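Local coordinates for steroid delta-isomerase (PDB 3MSO), which is probably a steroid delta-isomerase-like protein of the SnoaL/NTF2 superfamily, whose substrate is not established, at residues A12-E17 with G108-F113; S28-L33 with M57-V62; V115-M120 with Q124-E129. All coordinates share one frame; numbering follows the deposited sequence.

Contact 1 of 3, residues A12-E17 with G108-F113; sequences AATLAE and GRIVDF
T14 and G108 meet through a hydroxyl and a carbonyl, an example of a helix tied to a turn by one polar side chain. Along A12-E17 the backbone is regular helix, with A16 N bonded to A12 O and E17 N to A13 O. T14 supplies the side chain that reaches G108-F113. T14 OG1 donates to G108 O over 2.5 Å, a length not to be pressed at this resolution; the C=O...OG1 angle is 133°, and the hydroxyl lies 32° off the carbonyl plane. N10 O, one turn back in the same helix, is also within hydrogen-bonding distance of OG1, so two carbonyl oxygens compete for the single proton of this buried hydroxyl.

The setting is the alpha+beta fold of the NTF2-like proteins, in which helices pack on a curved sheet: here helix 9-23 meets the chain where it enters strand 110-118. The positive phi of G108 in the turn by itself favours glycine. With its CG2 anti to the backbone N (chi1 -54° for OG1), T14 turns the methyl toward the strand, where it lies 4.0 Å from I110 CG1 and crosses that side chain at a slant. F104 of strand 94-104 and L33 touch both T14 and I110. Just past I110, V111 and D112 both face R103 in a classic beta bulge. Beyond T14, E17 reaches L33.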
loop_
_atom_site.group_PDB
_atom_site.type_symbol
_atom_site.label_atom_id
_atom_site.label_comp_id
_atom_site.label_asym_id
_atom_site.label_seq_id
_atom_site.Cartn_x
_atom_site.Cartn_y
_atom_site.Cartn_z
ATOM N N ALA B 12 32.681 0.492 -11.450
ATOM C CA ALA B 12 32.602 -0.626 -12.386
ATOM C C ALA B 12 32.995 -1.964 -11.711
ATOM O O ALA B 12 32.328 -2.979 -11.932
ATOM C CB ALA B 12 33.492 -0.366 -13.594
ATOM N N ALA B 13 34.050 -1.956 -10.874
ATOM C CA ALA B 13 34.531 -3.148 -10.167
ATOM C C ALA B 13 33.499 -3.657 -9.148
ATOM O O ALA B 13 33.258 -4.858 -9.088
ATOM C CB ALA B 13 35.850 -2.844 -9.483
ATOM N N THR B 14 32.864 -2.741 -8.389
ATOM C CA THR B 14 31.812 -3.069 -7.408
ATOM C C THR B 14 30.601 -3.612 -8.142
ATOM O O THR B 14 30.055 -4.625 -7.718
ATOM C CB THR B 14 31.443 -1.848 -6.575
ATOM O OG1 THR B 14 32.637 -1.338 -6.008
ATOM C CG2 THR B 14 30.447 -2.161 -5.463
ATOM N N LEU B 15 30.195 -2.946 -9.249
ATOM C CA LEU B 15 29.065 -3.388 -10.068
ATOM C C LEU B 15 29.296 -4.803 -10.572
ATOM O O LEU B 15 28.398 -5.636 -10.451
ATOM C CB LEU B 15 28.781 -2.415 -11.220
ATOM C CG LEU B 15 27.617 -2.784 -12.126
ATOM C CD1 LEU B 15 26.329 -2.792 -11.355
ATOM C CD2 LEU B 15 27.550 -1.845 -13.328
ATOM N N ALA B 16 30.519 -5.088 -11.060
ATOM C CA ALA B 16 30.928 -6.411 -11.546
ATOM C C ALA B 16 30.753 -7.477 -10.457
ATOM O O ALA B 16 30.232 -8.570 -10.745
ATOM C CB ALA B 16 32.373 -6.373 -12.018
ATOM N N GLU B 17 31.158 -7.134 -9.205
ATOM C CA GLU B 17 31.041 -7.995 -8.028
ATOM C C GLU B 17 29.572 -8.165 -7.644
ATOM O O GLU B 17 29.145 -9.272 -7.314
ATOM C CB GLU B 17 31.832 -7.424 -6.841
ATOM C CG GLU B 17 33.310 -7.755 -6.895
ATOM C CD GLU B 17 34.110 -7.233 -5.718
ATOM O OE1 GLU B 17 33.959 -7.786 -4.604
ATOM O OE2 GLU B 17 34.908 -6.286 -5.917
ATOM N N GLY B 108 34.525 3.458 -4.830
ATOM C CA GLY B 108 33.664 2.432 -5.412
ATOM C C GLY B 108 32.655 1.799 -4.461
ATOM O O GLY B 108 32.000 0.827 -4.827
ATOM N N ARG B 109 32.516 2.334 -3.232
ATOM C CA ARG B 109 31.582 1.808 -2.238
ATOM C C ARG B 109 30.163 2.267 -2.575
ATOM O O ARG B 109 29.971 3.424 -2.974
ATOM C CB ARG B 109 31.920 2.330 -0.840
ATOM C CG ARG B 109 33.344 2.112 -0.390
ATOM C CD ARG B 109 33.499 2.582 1.040
ATOM N NE ARG B 109 34.900 2.782 1.369
ATOM C CZ ARG B 109 35.542 3.935 1.224
ATOM N NH1 ARG B 109 34.900 5.012 0.787
ATOM N NH2 ARG B 109 36.832 4.024 1.518
ATOM N N ILE B 110 29.166 1.367 -2.376
ATOM C CA ILE B 110 27.750 1.688 -2.578
ATOM C C ILE B 110 27.349 2.621 -1.444
ATOM O O ILE B 110 27.539 2.259 -0.289
ATOM C CB ILE B 110 26.857 0.410 -2.645
ATOM C CG1 ILE B 110 27.203 -0.469 -3.886
ATOM C CG2 ILE B 110 25.351 0.788 -2.612
ATOM C CD1 ILE B 110 26.672 -1.929 -3.844
ATOM N N VAL B 111 26.823 3.819 -1.770
ATOM C CA VAL B 111 26.375 4.830 -0.804
ATOM C C VAL B 111 24.846 4.984 -0.775
ATOM O O VAL B 111 24.272 5.240 0.282
ATOM C CB VAL B 111 27.110 6.193 -0.912
ATOM C CG1 VAL B 111 28.608 6.024 -0.688
ATOM C CG2 VAL B 111 26.838 6.900 -2.251
ATOM N N ASP B 112 24.196 4.832 -1.924
ATOM C CA ASP B 112 22.752 4.949 -2.046
ATOM C C ASP B 112 22.215 3.837 -2.984
ATOM O O ASP B 112 22.707 3.657 -4.097
ATOM C CB ASP B 112 22.374 6.357 -2.550
ATOM C CG ASP B 112 20.917 6.738 -2.359
ATOM O OD1 ASP B 112 20.100 6.434 -3.256
ATOM O OD2 ASP B 112 20.605 7.395 -1.350
ATOM N N PHE B 113 21.235 3.079 -2.508
ATOM C CA PHE B 113 20.627 2.020 -3.280
ATOM C C PHE B 113 19.134 2.260 -3.225
ATOM O O PHE B 113 18.500 2.048 -2.185
ATOM C CB PHE B 113 20.978 0.656 -2.690
ATOM C CG PHE B 113 20.855 -0.502 -3.653
ATOM C CD1 PHE B 113 19.627 -0.829 -4.226
ATOM C CD2 PHE B 113 21.949 -1.315 -3.931
ATOM C CE1 PHE B 113 19.507 -1.918 -5.090
ATOM C CE2 PHE B 113 21.826 -2.404 -4.800
ATOM C CZ PHE B 113 20.602 -2.703 -5.364
#

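Contact 2 of 3, residues S28-L33 with M57-V62; sequences SGLPRL and MILNTV
L30 meets L59 by a single branch. Its CD2 methyl lies 3.6 Å from L59 CB and 3.9 Å from L59 CD1, touching the base and one branch of that leucine; the two side chains cross at about a right angle. L30 carries CG anti to its backbone N (chi1 -179°), which extends the isobutyl group from the short helix 30-33 toward helix 52-65. L59 has the other common setting, with CG anti to its carbonyl carbon. N60, at the border of the contact, adds a looser approach to the same L30 methyl.

Further side chains touch the pair. W18 of helix 9-23 and S56 of helix 52-65 both touch L30, while F40 of strand 38-41 packs on L59. Helix 30-33 itself is weakly bonded: R32 N reaches G29 O only weakly, at 3.3 Å, and L33 N bonds to L30 O at 3.0 Å. Helix 52-65 is more regular, and at M57 O it is gripped twice. T61 N reaches this carbonyl at 3.1 Å and T61 OG1 at 2.7 Å, from opposite faces of the carbonyl plane. The T61 hydroxyl is thereby satisfied within its own helix, while its side chain packs on M130 and L134 of helix 120-138.

Helices 30-33 and 52-65 thus meet within the NTF2-like fold through buried hydrocarbon. With dispersion and the exclusion of water as its chemistry, the leucine pair depends on the fit of its methyl and methylene groups, for its side chains offer no polar atom to each other.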
loop_
_atom_site.group_PDB
_atom_site.type_symbol
_atom_site.label_atom_id
_atom_site.label_comp_id
_atom_site.label_asym_id
_atom_site.label_seq_id
_atom_site.Cartn_x
_atom_site.Cartn_y
_atom_site.Cartn_z
ATOM N N SER B 28 26.149 -12.936 0.384
ATOM C CA SER B 28 26.898 -13.036 1.642
ATOM C C SER B 28 28.077 -12.050 1.695
ATOM O O SER B 28 28.378 -11.521 2.772
ATOM C CB SER B 28 27.318 -14.472 1.953
ATOM O OG SER B 28 27.937 -15.143 0.866
ATOM N N GLY B 29 28.670 -11.762 0.526
ATOM C CA GLY B 29 29.790 -10.830 0.389
ATOM C C GLY B 29 29.396 -9.365 0.270
ATOM O O GLY B 29 30.264 -8.492 0.146
ATOM N N LEU B 30 28.082 -9.084 0.316
ATOM C CA LEU B 30 27.525 -7.748 0.177
ATOM C C LEU B 30 28.028 -6.692 1.169
ATOM O O LEU B 30 28.335 -5.599 0.696
ATOM C CB LEU B 30 25.999 -7.797 0.073
ATOM C CG LEU B 30 25.221 -6.499 -0.091
ATOM C CD1 LEU B 30 25.674 -5.702 -1.307
ATOM C CD2 LEU B 30 23.765 -6.799 -0.197
ATOM N N PRO B 31 28.196 -6.938 2.494
ATOM C CA PRO B 31 28.687 -5.849 3.368
ATOM C C PRO B 31 30.015 -5.186 2.942
ATOM O O PRO B 31 30.224 -4.008 3.251
ATOM C CB PRO B 31 28.760 -6.509 4.745
ATOM C CG PRO B 31 27.765 -7.607 4.677
ATOM C CD PRO B 31 27.895 -8.148 3.290
ATOM N N ARG B 32 30.858 -5.915 2.168
ATOM C CA ARG B 32 32.149 -5.467 1.653
ATOM C C ARG B 32 31.965 -4.355 0.606
ATOM O O ARG B 32 32.777 -3.429 0.558
ATOM C CB ARG B 32 32.898 -6.667 1.032
ATOM C CG ARG B 32 34.417 -6.508 0.941
ATOM C CD ARG B 32 34.970 -7.177 -0.309
ATOM N N LEU B 33 30.904 -4.452 -0.224
ATOM C CA LEU B 33 30.597 -3.510 -1.301
ATOM C C LEU B 33 29.904 -2.250 -0.815
ATOM O O LEU B 33 29.826 -1.269 -1.572
ATOM C CB LEU B 33 29.747 -4.193 -2.413
ATOM C CG LEU B 33 30.233 -5.560 -2.939
ATOM C CD1 LEU B 33 29.308 -6.102 -3.977
ATOM C CD2 LEU B 33 31.638 -5.485 -3.515
HETATM N N MSE B 57 20.901 -6.564 4.945
HETATM C CA MSE B 57 19.815 -7.409 5.376
HETATM C C MSE B 57 18.578 -7.278 4.499
HETATM O O MSE B 57 17.979 -8.296 4.162
HETATM C CB MSE B 57 19.510 -7.118 6.830
HETATM C CG MSE B 57 18.816 -8.256 7.513
HETATM SE SE MSE B 57 17.454 -7.518 8.632
HETATM C CE MSE B 57 16.212 -6.825 7.201
ATOM N N ILE B 58 18.197 -6.046 4.124
ATOM C CA ILE B 58 17.027 -5.836 3.264
ATOM C C ILE B 58 17.325 -6.361 1.857
ATOM O O ILE B 58 16.486 -7.077 1.292
ATOM C CB ILE B 58 16.505 -4.366 3.287
ATOM C CG1 ILE B 58 16.135 -3.965 4.695
ATOM C CG2 ILE B 58 15.295 -4.181 2.376
ATOM C CD1 ILE B 58 16.412 -2.667 4.965
ATOM N N LEU B 59 18.553 -6.078 1.335
ATOM C CA LEU B 59 18.966 -6.536 0.004
ATOM C C LEU B 59 19.044 -8.050 -0.093
ATOM O O LEU B 59 18.761 -8.593 -1.159
ATOM C CB LEU B 59 20.249 -5.870 -0.502
ATOM C CG LEU B 59 20.147 -4.378 -0.819
ATOM C CD1 LEU B 59 21.529 -3.760 -0.968
ATOM C CD2 LEU B 59 19.340 -4.131 -2.074
ATOM N N ASN B 60 19.335 -8.734 1.033
ATOM C CA ASN B 60 19.344 -10.196 1.081
ATOM C C ASN B 60 17.926 -10.735 1.100
ATOM O O ASN B 60 17.659 -11.775 0.502
ATOM C CB ASN B 60 20.089 -10.702 2.301
ATOM C CG ASN B 60 21.502 -11.105 2.001
ATOM O OD1 ASN B 60 22.424 -10.294 2.138
ATOM N ND2 ASN B 60 21.704 -12.354 1.557
ATOM N N THR B 61 17.019 -10.028 1.793
ATOM C CA THR B 61 15.616 -10.399 1.924
ATOM C C THR B 61 14.905 -10.265 0.586
ATOM O O THR B 61 14.225 -11.204 0.162
ATOM C CB THR B 61 14.951 -9.585 3.042
ATOM O OG1 THR B 61 15.716 -9.737 4.240
ATOM C CG2 THR B 61 13.522 -10.032 3.302
ATOM N N VAL B 62 15.094 -9.105 -0.090
ATOM C CA VAL B 62 14.521 -8.791 -1.406
ATOM C C VAL B 62 14.915 -9.897 -2.415
ATOM O O VAL B 62 14.083 -10.323 -3.219
ATOM C CB VAL B 62 14.918 -7.342 -1.814
ATOM C CG1 VAL B 62 14.747 -7.079 -3.306
ATOM C CG2 VAL B 62 14.148 -6.301 -0.990
#

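Contact 3 of 3, residues V115-M120 with Q124-E129; sequences VMVRPM and QALGEE
Q124 N donates to M120 O over 2.8 Å in a nearly straight bond (168° at the hydrogen), an i to i+4 bond in the first turn of helix 120-138, which the chain enters from the end of strand 110-118 at R118 by way of P119, a residue that follows a cis peptide bond and occupies the N-cap position.

The selenomethionine M120 and Q124 also meet through their side chains. M120 starts with CG anti to the backbone N (chi1 171°) and then bends at its next two torsions. Q124 is extended beyond CG, and its OE1 approaches M120 CG at 3.3 Å and SE at 4.0 Å, in a slanting crossing of the two chains. Q124 CG also comes within 3.3 Å of M120 O. Further along the pair of segments, V117 points toward the helix and L126 toward the strand. Their methyls V117 CG2 and L126 CD2 touch at 3.9 Å, an apolar contact between strand and helix. P43, F66 and V65 also pack on L126.

Other subunits cover the region. R118 makes a salt bridge to E114 of the third subunit and hydrogen bonds to S42 O and A45 O of that same subunit; M120 packs on M120 of the third subunit and on Q124 of the fourth. In this NTF2-like fold the last strand in sequence, an interior one of the sheet, leads directly into the C-terminal helix, whose L126 packs back on V117, and here that strand-to-helix connection lies at a subunit interface.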
loop_
_atom_site.group_PDB
_atom_site.type_symbol
_atom_site.label_atom_id
_atom_site.label_comp_id
_atom_site.label_asym_id
_atom_site.label_seq_id
_atom_site.Cartn_x
_atom_site.Cartn_y
_atom_site.Cartn_z
ATOM N N VAL B 115 15.399 1.480 -5.006
ATOM C CA VAL B 115 14.629 0.530 -5.819
ATOM C C VAL B 115 13.243 1.108 -6.140
ATOM O O VAL B 115 12.638 1.747 -5.285
ATOM C CB VAL B 115 14.532 -0.864 -5.120
ATOM C CG1 VAL B 115 13.718 -1.863 -5.947
ATOM C CG2 VAL B 115 15.915 -1.428 -4.816
HETATM N N MSE B 116 12.769 0.911 -7.382
HETATM C CA MSE B 116 11.404 1.264 -7.835
HETATM C C MSE B 116 10.850 0.032 -8.569
HETATM O O MSE B 116 11.585 -0.677 -9.262
HETATM C CB MSE B 116 11.362 2.466 -8.777
HETATM C CG MSE B 116 12.027 3.703 -8.214
HETATM SE SE MSE B 116 11.633 5.251 -9.286
HETATM C CE MSE B 116 12.981 6.422 -8.523
ATOM N N VAL B 117 9.568 -0.228 -8.382
ATOM C CA VAL B 117 8.878 -1.363 -8.975
ATOM C C VAL B 117 7.573 -0.847 -9.581
ATOM O O VAL B 117 7.017 0.142 -9.097
ATOM C CB VAL B 117 8.700 -2.507 -7.909
ATOM C CG1 VAL B 117 7.541 -3.450 -8.246
ATOM C CG2 VAL B 117 10.003 -3.299 -7.720
ATOM N N ARG B 118 7.143 -1.468 -10.685
ATOM C CA ARG B 118 5.871 -1.219 -11.376
ATOM C C ARG B 118 5.323 -2.572 -11.911
ATOM O O ARG B 118 6.137 -3.461 -12.201
ATOM C CB ARG B 118 6.012 -0.162 -12.483
ATOM C CG ARG B 118 6.913 -0.566 -13.647
ATOM C CD ARG B 118 6.658 0.322 -14.853
ATOM N NE ARG B 118 5.362 0.032 -15.470
ATOM C CZ ARG B 118 5.174 -0.904 -16.391
ATOM N NH1 ARG B 118 6.194 -1.634 -16.822
ATOM N NH2 ARG B 118 3.966 -1.111 -16.896
ATOM N N PRO B 119 3.990 -2.769 -12.063
ATOM C CA PRO B 119 2.873 -1.843 -11.751
ATOM C C PRO B 119 2.489 -1.892 -10.274
ATOM O O PRO B 119 3.137 -2.596 -9.500
ATOM C CB PRO B 119 1.751 -2.358 -12.657
ATOM C CG PRO B 119 1.976 -3.841 -12.697
ATOM C CD PRO B 119 3.479 -4.062 -12.559
HETATM N N MSE B 120 1.441 -1.180 -9.884
HETATM C CA MSE B 120 0.945 -1.174 -8.510
HETATM C C MSE B 120 0.820 -2.602 -7.920
HETATM O O MSE B 120 1.340 -2.850 -6.836
HETATM C CB MSE B 120 -0.408 -0.450 -8.460
HETATM C CG MSE B 120 -1.109 -0.581 -7.117
HETATM SE SE MSE B 120 -0.150 0.353 -5.728
HETATM C CE MSE B 120 -1.146 2.033 -5.989
ATOM N N GLN B 124 2.575 -4.058 -4.576
ATOM C CA GLN B 124 1.747 -4.586 -3.484
ATOM C C GLN B 124 2.230 -5.992 -3.056
ATOM O O GLN B 124 2.443 -6.230 -1.862
ATOM C CB GLN B 124 0.274 -4.670 -3.907
ATOM C CG GLN B 124 -0.466 -3.356 -4.109
ATOM C CD GLN B 124 -1.904 -3.616 -4.518
ATOM O OE1 GLN B 124 -2.548 -2.854 -5.251
ATOM N NE2 GLN B 124 -2.441 -4.726 -4.071
ATOM N N ALA B 125 2.412 -6.908 -4.049
ATOM C CA ALA B 125 2.886 -8.280 -3.858
ATOM C C ALA B 125 4.278 -8.274 -3.217
ATOM O O ALA B 125 4.459 -8.959 -2.216
ATOM C CB ALA B 125 2.904 -9.020 -5.192
ATOM N N LEU B 126 5.227 -7.454 -3.741
ATOM C CA LEU B 126 6.570 -7.304 -3.187
ATOM C C LEU B 126 6.551 -6.910 -1.712
ATOM O O LEU B 126 7.130 -7.652 -0.899
ATOM C CB LEU B 126 7.431 -6.313 -4.003
ATOM C CG LEU B 126 8.836 -5.997 -3.439
ATOM C CD1 LEU B 126 9.743 -7.234 -3.422
ATOM C CD2 LEU B 126 9.475 -4.871 -4.213
ATOM N N GLY B 127 5.889 -5.788 -1.389
ATOM C CA GLY B 127 5.734 -5.314 -0.016
ATOM C C GLY B 127 5.164 -6.365 0.930
ATOM O O GLY B 127 5.736 -6.601 1.994
ATOM N N GLU B 128 4.072 -7.047 0.517
ATOM C CA GLU B 128 3.401 -8.106 1.275
ATOM C C GLU B 128 4.407 -9.199 1.668
ATOM O O GLU B 128 4.505 -9.550 2.845
ATOM C CB GLU B 128 2.278 -8.725 0.417
ATOM C CG GLU B 128 0.877 -8.649 0.978
ATOM C CD GLU B 128 0.235 -10.013 1.188
ATOM O OE1 GLU B 128 0.806 -10.848 1.931
ATOM O OE2 GLU B 128 -0.883 -10.218 0.662
ATOM N N GLU B 129 5.164 -9.710 0.678
ATOM C CA GLU B 129 6.137 -10.790 0.823
ATOM C C GLU B 129 7.360 -10.394 1.631
ATOM O O GLU B 129 7.861 -11.221 2.387
ATOM C CB GLU B 129 6.519 -11.332 -0.549
ATOM C CG GLU B 129 6.720 -12.835 -0.585
ATOM C CD GLU B 129 5.554 -13.685 -0.118
ATOM O OE1 GLU B 129 4.436 -13.507 -0.650
ATOM O OE2 GLU B 129 5.761 -14.534 0.779
#

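How the contacts relate
Contacts 1 and 3 join helices 9-23 and 120-138 to strand 110-118 or its approach, while contact 2 joins helices 30-33 and 52-65. Contact 2 is nested along the chain inside the loop that contact 1 closes, and contact 3 follows both. Contacts 1 and 2 lie with centres 12 Å apart and touch directly: I110 N probably bonds to L33 O, and F113 packs on L59. Contacts 1 and 3 share strand 110-118, yet their centres are 24 Å apart, on opposite sides of the chain's centre. Contacts 2 and 3 are 19 Å apart between centres and do not touch. Strand 110-118 thus links a helix-packed end within the subunit to an end where neighbouring subunits meet.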